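Local coordinates for protein lantibiotic dehydratase (PDB 5EHK) that probably dehydrates serine and threonine residues of the NAI-107 precursor peptide, using glutamyl-tRNA as the donor that activates their hydroxyl groups, at residues A[6-11]-A[152-157]; A[501-506]-A[788-793]; A[380-385]-A[520-525]. All blocks are in the same frame, centred on the assembly; numbering follows the deposited sequence.

Interaction 1: A[6-11]-A[152-157]; sequences FRAWDV and GRFDTS
An antiparallel beta bridge joins 6-11 to 152-157 where strand 6-17 breaks its regular run at Trp-9 and Asp-10. Val-11 and Arg-153 form a non-hydrogen-bonded pair, their CA atoms 4.4 Å apart. Next to it, Phe-154 N donates to Asp-10 O over 3.0 Å, almost straight (168° at the hydrogen) and nearly along the C=O axis.

The buried side is built round Phe-154. Its CG stands anti to the carbonyl carbon (chi1 -72°), which swings the ring back toward the 6-11 backbone, and Ala-8 CB lies 4.2 Å from its CE2. The Arg-383 chain of helix 380-395 lies against this ring, Glu-380 touches the Phe-154 side chain nearer its base, and Phe-12 meets the ring edge-to-face.

The partly exposed side is looser. The Arg-153 chain runs out straight as far as CD and bends at chi3, and Val-11 CG1 comes over one face of the guanidinium, 3.6 Å from Arg-153 NH2. The carboxylate of Asp-10 does not pair with this arginine: OD2 stays 5.0 Å from Arg-153 NH1, while OD1 is taken by a salt bridge to Arg-383. Back on the buried side, Trp-9 O meets the Phe-154 ring edge-on, in the ring plane, 3.3 Å from CD2.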
loop_
_atom_site.group_PDB
_atom_site.type_symbol
_atom_site.label_atom_id
_atom_site.label_comp_id
_atom_site.label_asym_id
_atom_site.label_seq_id
_atom_site.Cartn_x
_atom_site.Cartn_y
_atom_site.Cartn_z
ATOM N N PHE A 6 -16.967 -19.907 26.167
ATOM C CA PHE A 6 -17.614 -20.821 25.228
ATOM C C PHE A 6 -18.043 -22.107 25.943
ATOM O O PHE A 6 -17.352 -22.573 26.859
ATOM C CB PHE A 6 -16.699 -21.164 24.039
ATOM C CG PHE A 6 -16.198 -19.963 23.298
ATOM C CD1 PHE A 6 -17.058 -19.206 22.515
ATOM C CD2 PHE A 6 -14.871 -19.584 23.396
ATOM C CE1 PHE A 6 -16.605 -18.097 21.841
ATOM C CE2 PHE A 6 -14.404 -18.480 22.733
ATOM C CZ PHE A 6 -15.280 -17.725 21.949
ATOM N N ARG A 7 -19.191 -22.650 25.531
ATOM C CA ARG A 7 -19.666 -23.950 25.984
ATOM C C ARG A 7 -19.804 -24.825 24.741
ATOM O O ARG A 7 -20.457 -24.427 23.787
ATOM C CB ARG A 7 -21.046 -23.794 26.639
ATOM C CG ARG A 7 -21.743 -25.115 27.030
ATOM C CD ARG A 7 -23.255 -24.928 27.344
ATOM N NE ARG A 7 -23.523 -23.919 28.371
ATOM C CZ ARG A 7 -23.613 -24.172 29.674
ATOM N NH1 ARG A 7 -23.448 -25.414 30.114
ATOM N NH2 ARG A 7 -23.840 -23.179 30.536
ATOM N N ALA A 8 -19.209 -26.015 24.747
ATOM C CA ALA A 8 -19.357 -26.950 23.622
ATOM C C ALA A 8 -20.730 -27.620 23.615
ATOM O O ALA A 8 -21.413 -27.690 24.643
ATOM C CB ALA A 8 -18.257 -28.007 23.638
ATOM N N TRP A 9 -21.143 -28.081 22.441
ATOM C CA TRP A 9 -22.376 -28.856 22.275
ATOM C C TRP A 9 -22.266 -30.212 22.951
ATOM O O TRP A 9 -21.163 -30.691 23.193
ATOM C CB TRP A 9 -22.635 -29.107 20.794
ATOM C CG TRP A 9 -23.269 -27.998 20.040
ATOM C CD1 TRP A 9 -23.510 -26.723 20.473
ATOM C CD2 TRP A 9 -23.758 -28.068 18.704
ATOM N NE1 TRP A 9 -24.135 -25.999 19.481
ATOM C CE2 TRP A 9 -24.284 -26.803 18.380
ATOM C CE3 TRP A 9 -23.810 -29.083 17.754
ATOM C CZ2 TRP A 9 -24.850 -26.527 17.148
ATOM C CZ3 TRP A 9 -24.372 -28.811 16.531
ATOM C CH2 TRP A 9 -24.887 -27.540 16.236
ATOM N N ASP A 10 -23.399 -30.857 23.217
ATOM C CA ASP A 10 -23.352 -32.204 23.780
ATOM C C ASP A 10 -22.807 -33.175 22.750
ATOM O O ASP A 10 -21.957 -34.003 23.073
ATOM C CB ASP A 10 -24.746 -32.709 24.163
ATOM C CG ASP A 10 -25.310 -32.031 25.386
ATOM O OD1 ASP A 10 -24.539 -31.405 26.142
ATOM O OD2 ASP A 10 -26.532 -32.172 25.608
ATOM N N VAL A 11 -23.299 -33.075 21.512
ATOM C CA VAL A 11 -22.883 -33.992 20.454
ATOM C C VAL A 11 -21.825 -33.346 19.599
ATOM O O VAL A 11 -21.664 -32.120 19.629
ATOM C CB VAL A 11 -24.043 -34.415 19.546
ATOM C CG1 VAL A 11 -25.141 -35.059 20.365
ATOM C CG2 VAL A 11 -24.575 -33.218 18.777
ATOM N N GLY A 152 -21.047 -38.779 17.927
ATOM C CA GLY A 152 -20.203 -38.836 19.104
ATOM C C GLY A 152 -20.829 -37.967 20.171
ATOM O O GLY A 152 -21.641 -37.113 19.869
ATOM N N ARG A 153 -20.447 -38.159 21.422
ATOM C CA ARG A 153 -21.100 -37.430 22.494
ATOM C C ARG A 153 -20.170 -37.228 23.660
ATOM O O ARG A 153 -19.287 -38.040 23.916
ATOM C CB ARG A 153 -22.320 -38.227 22.945
ATOM C CG ARG A 153 -23.105 -37.634 24.095
ATOM C CD ARG A 153 -24.259 -38.541 24.408
ATOM N NE ARG A 153 -25.101 -38.612 23.221
ATOM C CZ ARG A 153 -26.085 -37.763 22.946
ATOM N NH1 ARG A 153 -26.375 -36.775 23.789
ATOM N NH2 ARG A 153 -26.786 -37.915 21.829
ATOM N N PHE A 154 -20.374 -36.138 24.379
ATOM C CA PHE A 154 -19.706 -35.965 25.644
ATOM C C PHE A 154 -20.546 -36.648 26.708
ATOM O O PHE A 154 -21.782 -36.605 26.682
ATOM C CB PHE A 154 -19.511 -34.497 25.971
ATOM C CG PHE A 154 -18.470 -33.828 25.124
ATOM C CD1 PHE A 154 -17.134 -34.191 25.232
ATOM C CD2 PHE A 154 -18.824 -32.813 24.233
ATOM C CE1 PHE A 154 -16.174 -33.568 24.456
ATOM C CE2 PHE A 154 -17.864 -32.182 23.457
ATOM C CZ PHE A 154 -16.538 -32.557 23.570
ATOM N N ASP A 155 -19.857 -37.285 27.639
ATOM C CA ASP A 155 -20.475 -38.184 28.586
ATOM C C ASP A 155 -19.685 -38.106 29.878
ATOM O O ASP A 155 -18.863 -37.194 30.059
ATOM C CB ASP A 155 -20.412 -39.600 28.015
ATOM C CG ASP A 155 -21.467 -40.509 28.589
ATOM O OD1 ASP A 155 -22.427 -39.972 29.175
ATOM O OD2 ASP A 155 -21.349 -41.749 28.423
ATOM N N THR A 156 -19.917 -39.060 30.776
ATOM C CA THR A 156 -19.104 -39.148 31.980
ATOM C C THR A 156 -18.153 -40.326 31.837
ATOM O O THR A 156 -17.209 -40.476 32.607
ATOM C CB THR A 156 -19.978 -39.246 33.256
ATOM O OG1 THR A 156 -20.988 -40.243 33.065
ATOM C CG2 THR A 156 -20.668 -37.905 33.533
ATOM N N SER A 157 -18.350 -41.100 30.777
ATOM C CA SER A 157 -17.548 -42.296 30.551
ATOM C C SER A 157 -17.019 -42.409 29.121
ATOM O O SER A 157 -17.798 -42.437 28.162
ATOM C CB SER A 157 -18.365 -43.540 30.909
ATOM O OG SER A 157 -19.553 -43.610 30.133
#

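Interaction 2: A[501-506]-A[788-793]; sequences LELGVH and VPLERR
Leu-501 holds CG in the crowded position between its backbone N and carbonyl carbon (chi1 66°), whereas Leu-790 across from it has CG anti to the carbonyl carbon (chi1 -62°). The two side chains therefore cross obliquely, with Leu-501 CD2 coming within 4.2 Å of Leu-790 CB. Glu-502 also sets CG anti to its carbonyl carbon (chi1 -70°), which lays CG across Pro-789, 4.0 Å from the CA of that residue, and the chain then runs on extended.

The frame is a twisted antiparallel ladder between strands 500-508 and 785-792. Leu-501 with Leu-790 and Leu-503 with Val-788 are hydrogen-bonded pairs, and Glu-502 with Pro-789 is the non-hydrogen-bonded pair between them. Leu-790 O takes Leu-501 N in the carbonyl plane at 3.0 Å, while Leu-790 N approaches Leu-501 O from above its carbonyl plane. At the other end Val-788 N meets Leu-503 O at 2.9 Å, nearly along the C=O axis; the return bond from Leu-503 N to Val-788 O is weak.

Leu-501, Leu-503, Val-788 and Leu-790 share one face of the ladder. There Leu-503 CD1 and Leu-790 CD1 come together at 4.3 Å, and helix 380-395 covers the layer through Ile-386, Glu-387 and Ala-390. On the face of Glu-502 and Pro-789, the carboxylate passes the proline ring, with OE2 4.0 Å from Pro-789 CG, and goes on to Gly-534 N, Ser-530 OG and Thr-536 OG1.

Pro-789 lacks an N-H but sits where this ladder asks for none, so the pairing loses nothing by it. The buried Glu-502 carboxylate, gripped by a backbone N-H and two hydroxyls, could well remain ionised.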
loop_
_atom_site.group_PDB
_atom_site.type_symbol
_atom_site.label_atom_id
_atom_site.label_comp_id
_atom_site.label_asym_id
_atom_site.label_seq_id
_atom_site.Cartn_x
_atom_site.Cartn_y
_atom_site.Cartn_z
ATOM N N LEU A 501 -18.840 -21.218 16.810
ATOM C CA LEU A 501 -17.630 -21.616 16.096
ATOM C C LEU A 501 -17.494 -23.146 16.067
ATOM O O LEU A 501 -18.286 -23.839 16.697
ATOM C CB LEU A 501 -16.377 -20.961 16.692
ATOM C CG LEU A 501 -15.973 -21.352 18.108
ATOM C CD1 LEU A 501 -14.463 -21.361 18.187
ATOM C CD2 LEU A 501 -16.583 -20.403 19.158
ATOM N N GLU A 502 -16.528 -23.653 15.301
ATOM C CA GLU A 502 -16.263 -25.081 15.205
ATOM C C GLU A 502 -14.771 -25.310 15.155
ATOM O O GLU A 502 -14.098 -24.748 14.304
ATOM C CB GLU A 502 -16.936 -25.683 13.955
ATOM C CG GLU A 502 -18.469 -25.724 14.067
ATOM C CD GLU A 502 -19.184 -26.263 12.831
ATOM O OE1 GLU A 502 -18.637 -26.168 11.698
ATOM O OE2 GLU A 502 -20.314 -26.772 13.005
ATOM N N LEU A 503 -14.249 -26.106 16.081
ATOM C CA LEU A 503 -12.850 -26.502 16.060
ATOM C C LEU A 503 -12.851 -27.969 15.686
ATOM O O LEU A 503 -13.705 -28.730 16.130
ATOM C CB LEU A 503 -12.195 -26.285 17.433
ATOM C CG LEU A 503 -12.242 -24.843 17.952
ATOM C CD1 LEU A 503 -11.774 -24.717 19.396
ATOM C CD2 LEU A 503 -11.427 -23.918 17.030
ATOM N N GLY A 504 -11.925 -28.374 14.839
ATOM C CA GLY A 504 -11.773 -29.782 14.550
ATOM C C GLY A 504 -10.531 -30.175 15.292
ATOM O O GLY A 504 -9.554 -29.449 15.219
ATOM N N VAL A 505 -10.559 -31.278 16.032
ATOM C CA VAL A 505 -9.380 -31.676 16.807
ATOM C C VAL A 505 -9.096 -33.165 16.791
ATOM O O VAL A 505 -9.964 -33.975 16.466
ATOM C CB VAL A 505 -9.432 -31.203 18.281
ATOM C CG1 VAL A 505 -9.386 -29.670 18.393
ATOM C CG2 VAL A 505 -10.632 -31.795 18.989
ATOM N N HIS A 506 -7.852 -33.499 17.120
ATOM C CA HIS A 506 -7.464 -34.851 17.462
ATOM C C HIS A 506 -7.447 -34.911 18.985
ATOM O O HIS A 506 -6.914 -34.006 19.652
ATOM C CB HIS A 506 -6.040 -35.134 16.988
ATOM C CG HIS A 506 -5.873 -35.156 15.499
ATOM N ND1 HIS A 506 -6.675 -35.904 14.666
ATOM C CD2 HIS A 506 -4.960 -34.549 14.700
ATOM C CE1 HIS A 506 -6.275 -35.745 13.416
ATOM N NE2 HIS A 506 -5.236 -34.927 13.408
ATOM N N VAL A 788 -16.016 -30.274 17.041
ATOM C CA VAL A 788 -16.841 -29.870 18.157
ATOM C C VAL A 788 -17.274 -28.422 18.060
ATOM O O VAL A 788 -16.454 -27.539 18.108
ATOM C CB VAL A 788 -16.125 -30.188 19.504
ATOM C CG1 VAL A 788 -14.629 -30.291 19.318
ATOM C CG2 VAL A 788 -16.526 -29.209 20.622
ATOM N N PRO A 789 -18.581 -28.188 17.880
ATOM C CA PRO A 789 -19.160 -26.836 17.873
ATOM C C PRO A 789 -19.164 -26.239 19.272
ATOM O O PRO A 789 -19.180 -26.982 20.235
ATOM C CB PRO A 789 -20.600 -27.068 17.403
ATOM C CG PRO A 789 -20.547 -28.406 16.684
ATOM C CD PRO A 789 -19.537 -29.213 17.431
ATOM N N LEU A 790 -19.147 -24.918 19.375
ATOM C CA LEU A 790 -19.196 -24.210 20.649
ATOM C C LEU A 790 -20.008 -22.933 20.442
ATOM O O LEU A 790 -19.979 -22.362 19.348
ATOM C CB LEU A 790 -17.784 -23.869 21.147
ATOM C CG LEU A 790 -16.816 -25.031 21.442
ATOM C CD1 LEU A 790 -15.972 -25.316 20.235
ATOM C CD2 LEU A 790 -15.915 -24.800 22.667
ATOM N N GLU A 791 -20.760 -22.509 21.459
ATOM C CA GLU A 791 -21.551 -21.281 21.373
ATOM C C GLU A 791 -21.145 -20.348 22.488
ATOM O O GLU A 791 -20.605 -20.796 23.500
ATOM C CB GLU A 791 -23.049 -21.559 21.504
ATOM C CG GLU A 791 -23.600 -22.585 20.534
ATOM C CD GLU A 791 -25.103 -22.823 20.713
ATOM O OE1 GLU A 791 -25.692 -22.273 21.678
ATOM O OE2 GLU A 791 -25.699 -23.520 19.856
ATOM N N ARG A 792 -21.411 -19.055 22.323
ATOM C CA ARG A 792 -21.218 -18.134 23.428
ATOM C C ARG A 792 -22.044 -18.634 24.618
ATOM O O ARG A 792 -23.244 -18.887 24.477
ATOM C CB ARG A 792 -21.654 -16.738 23.020
ATOM C CG ARG A 792 -21.317 -15.663 24.046
ATOM C CD ARG A 792 -21.751 -14.254 23.583
ATOM N NE ARG A 792 -23.145 -14.209 23.140
ATOM C CZ ARG A 792 -23.524 -14.004 21.885
ATOM N NH1 ARG A 792 -22.612 -13.800 20.947
ATOM N NH2 ARG A 792 -24.813 -13.988 21.571
ATOM N N ARG A 793 -21.395 -18.811 25.771
ATOM C CA ARG A 793 -22.053 -19.330 26.986
ATOM C C ARG A 793 -23.170 -18.384 27.454
ATOM O O ARG A 793 -24.322 -18.790 27.541
ATOM C CB ARG A 793 -21.014 -19.596 28.106
ATOM C CG ARG A 793 -21.531 -20.362 29.340
ATOM C CD ARG A 793 -20.406 -20.747 30.331
ATOM N NE ARG A 793 -19.509 -21.751 29.764
ATOM C CZ ARG A 793 -19.709 -23.066 29.831
ATOM N NH1 ARG A 793 -20.775 -23.546 30.453
ATOM N NH2 ARG A 793 -18.857 -23.907 29.257
#

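Interaction 3: A[380-385]-A[520-525]; sequences EVVRTE and FRVVLA
Val-382 lays its CG2 methyl over one face of the Phe-520 ring, a CH-pi contact 3.8 Å from the ring centroid and 18° off the normal. The methyl is set toward the rim, and CZ and CE1 are its nearest ring atoms. The crowded position of its CG, between N and the carbonyl carbon (chi1 69°), sends the Phe-520 ring toward the helix. Val-381 reaches the same ring tip to tip, its CG1 4.0 Å from Phe-520 CE2.

Glu-385 comes in at the ring edge, with CB 4.1 Å from Phe-520 CZ. These three residues belong to the start of helix 380-395, which packs here on the sheet that holds strand 521-524: an alpha-on-beta layer in which Phe-520, just ahead of the strand, and Val-522 within it supply the sheet side. Val-522 CG2 lies in the plane of the Phe-520 ring at its edge, and slides past Glu-385 CG at 3.8 Å.

Although its CB and CG pack as hydrocarbon, Glu-385 bends at chi2 (57°) and turns its carboxylate away from this apolar patch, and OE2 is hydrogen-bonded to Thr-685 OG1 and Arg-684 N. Elsewhere round the helix, clear of the strand, Arg-383 NH1 forms a salt bridge with Glu-380 OE2 over 2.8 Å, the carboxylate oxygen lying in the plane of the guanidinium at its edge.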
loop_
_atom_site.group_PDB
_atom_site.type_symbol
_atom_site.label_atom_id
_atom_site.label_comp_id
_atom_site.label_asym_id
_atom_site.label_seq_id
_atom_site.Cartn_x
_atom_site.Cartn_y
_atom_site.Cartn_z
ATOM N N GLU A 380 -16.332 -35.509 30.227
ATOM C CA GLU A 380 -16.436 -34.075 30.377
ATOM C C GLU A 380 -15.095 -33.346 30.532
ATOM O O GLU A 380 -15.003 -32.155 30.255
ATOM C CB GLU A 380 -17.345 -33.760 31.572
ATOM C CG GLU A 380 -18.778 -34.182 31.380
ATOM C CD GLU A 380 -19.463 -33.402 30.269
ATOM O OE1 GLU A 380 -19.104 -32.205 30.088
ATOM O OE2 GLU A 380 -20.344 -33.989 29.583
ATOM N N VAL A 381 -14.048 -34.036 30.953
ATOM C CA VAL A 381 -12.787 -33.337 31.188
ATOM C C VAL A 381 -12.239 -32.833 29.855
ATOM O O VAL A 381 -11.624 -31.772 29.789
ATOM C CB VAL A 381 -11.736 -34.224 31.943
ATOM C CG1 VAL A 381 -11.312 -35.427 31.094
ATOM C CG2 VAL A 381 -10.528 -33.402 32.394
ATOM N N VAL A 382 -12.507 -33.583 28.789
ATOM C CA VAL A 382 -12.073 -33.199 27.455
ATOM C C VAL A 382 -12.881 -32.014 26.926
ATOM O O VAL A 382 -12.304 -31.044 26.441
ATOM C CB VAL A 382 -12.151 -34.371 26.479
ATOM C CG1 VAL A 382 -11.965 -33.875 25.038
ATOM C CG2 VAL A 382 -11.103 -35.410 26.845
ATOM N N ARG A 383 -14.205 -32.088 27.035
ATOM C CA ARG A 383 -15.066 -30.961 26.677
ATOM C C ARG A 383 -14.596 -29.651 27.320
ATOM O O ARG A 383 -14.659 -28.592 26.713
ATOM C CB ARG A 383 -16.502 -31.237 27.104
ATOM C CG ARG A 383 -17.503 -30.164 26.692
ATOM C CD ARG A 383 -18.672 -30.137 27.655
ATOM N NE ARG A 383 -19.960 -29.974 26.989
ATOM C CZ ARG A 383 -20.961 -30.847 27.054
ATOM N NH1 ARG A 383 -20.838 -31.973 27.750
ATOM N NH2 ARG A 383 -22.097 -30.596 26.420
ATOM N N THR A 384 -14.094 -29.727 28.541
ATOM C CA THR A 384 -13.593 -28.543 29.224
ATOM C C THR A 384 -12.248 -28.065 28.674
ATOM O O THR A 384 -11.953 -26.867 28.695
ATOM C CB THR A 384 -13.556 -28.778 30.747
ATOM O OG1 THR A 384 -14.906 -28.744 31.217
ATOM C CG2 THR A 384 -12.742 -27.696 31.486
ATOM N N GLU A 385 -11.431 -29.004 28.199
ATOM C CA GLU A 385 -10.129 -28.655 27.632
ATOM C C GLU A 385 -10.388 -27.838 26.379
ATOM O O GLU A 385 -9.930 -26.702 26.255
ATOM C CB GLU A 385 -9.305 -29.911 27.311
ATOM C CG GLU A 385 -7.831 -29.664 26.926
ATOM C CD GLU A 385 -7.001 -28.889 27.974
ATOM O OE1 GLU A 385 -6.892 -29.328 29.141
ATOM O OE2 GLU A 385 -6.424 -27.840 27.611
ATOM N N PHE A 520 -4.199 -37.137 28.498
ATOM C CA PHE A 520 -4.527 -37.020 27.084
ATOM C C PHE A 520 -4.023 -35.691 26.549
ATOM O O PHE A 520 -3.642 -34.788 27.305
ATOM C CB PHE A 520 -6.035 -37.121 26.845
ATOM C CG PHE A 520 -6.803 -35.945 27.356
ATOM C CD1 PHE A 520 -7.108 -34.885 26.520
ATOM C CD2 PHE A 520 -7.207 -35.884 28.673
ATOM C CE1 PHE A 520 -7.792 -33.800 26.994
ATOM C CE2 PHE A 520 -7.904 -34.800 29.147
ATOM C CZ PHE A 520 -8.194 -33.756 28.308
ATOM N N ARG A 521 -4.023 -35.585 25.229
ATOM C CA ARG A 521 -3.705 -34.339 24.571
ATOM C C ARG A 521 -4.838 -34.003 23.614
ATOM O O ARG A 521 -5.377 -34.895 22.962
ATOM C CB ARG A 521 -2.377 -34.470 23.816
ATOM C CG ARG A 521 -1.238 -33.635 24.400
ATOM C CD ARG A 521 -1.017 -33.967 25.845
ATOM N NE ARG A 521 0.280 -33.523 26.343
ATOM C CZ ARG A 521 0.670 -33.653 27.608
ATOM N NH1 ARG A 521 -0.138 -34.221 28.486
ATOM N NH2 ARG A 521 1.867 -33.235 27.994
ATOM N N VAL A 522 -5.231 -32.734 23.549
ATOM C CA VAL A 522 -6.085 -32.276 22.440
ATOM C C VAL A 522 -5.246 -31.516 21.405
ATOM O O VAL A 522 -4.582 -30.523 21.734
ATOM C CB VAL A 522 -7.196 -31.334 22.900
ATOM C CG1 VAL A 522 -8.055 -30.917 21.694
ATOM C CG2 VAL A 522 -8.037 -31.996 23.950
ATOM N N VAL A 523 -5.255 -31.982 20.165
ATOM C CA VAL A 523 -4.441 -31.343 19.138
ATOM C C VAL A 523 -5.346 -30.654 18.097
ATOM O O VAL A 523 -6.146 -31.321 17.427
ATOM C CB VAL A 523 -3.509 -32.366 18.473
ATOM C CG1 VAL A 523 -2.697 -31.729 17.337
ATOM C CG2 VAL A 523 -2.589 -32.956 19.510
ATOM N N LEU A 524 -5.267 -29.323 17.999
ATOM C CA LEU A 524 -6.082 -28.600 17.016
ATOM C C LEU A 524 -5.679 -29.043 15.626
ATOM O O LEU A 524 -4.514 -28.965 15.266
ATOM C CB LEU A 524 -5.904 -27.093 17.148
ATOM C CG LEU A 524 -6.831 -26.360 18.117
ATOM C CD1 LEU A 524 -7.136 -27.193 19.359
ATOM C CD2 LEU A 524 -6.184 -25.051 18.538
ATOM N N ALA A 525 -6.645 -29.519 14.854
ATOM C CA ALA A 525 -6.352 -30.180 13.590
ATOM C C ALA A 525 -5.984 -29.162 12.527
ATOM O O ALA A 525 -6.395 -28.006 12.608
ATOM C CB ALA A 525 -7.539 -31.014 13.152
#

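Overall arrangement
From the N terminus, interaction 1 closes first, bringing 152-157 back to 6-11 across 140 residues. The other two follow it and cross: 380-385 opens interaction 3, 501-506 opens interaction 2, 520-525 then closes the former and 788-793 the latter. Strand pairing links them all, since 147-155, 6-17, 785-792, 500-508 and 521-524 are successive neighbours. Arg-7 O bonds to Glu-791 N between interactions 1 and 2, and His-506 O to Val-523 N between 2 and 3. Helix 380-395 spans these strands, and the Arg-383 to Asp-10 salt bridge connects interactions 3 and 1. Each pair of centres is about 11 Å apart.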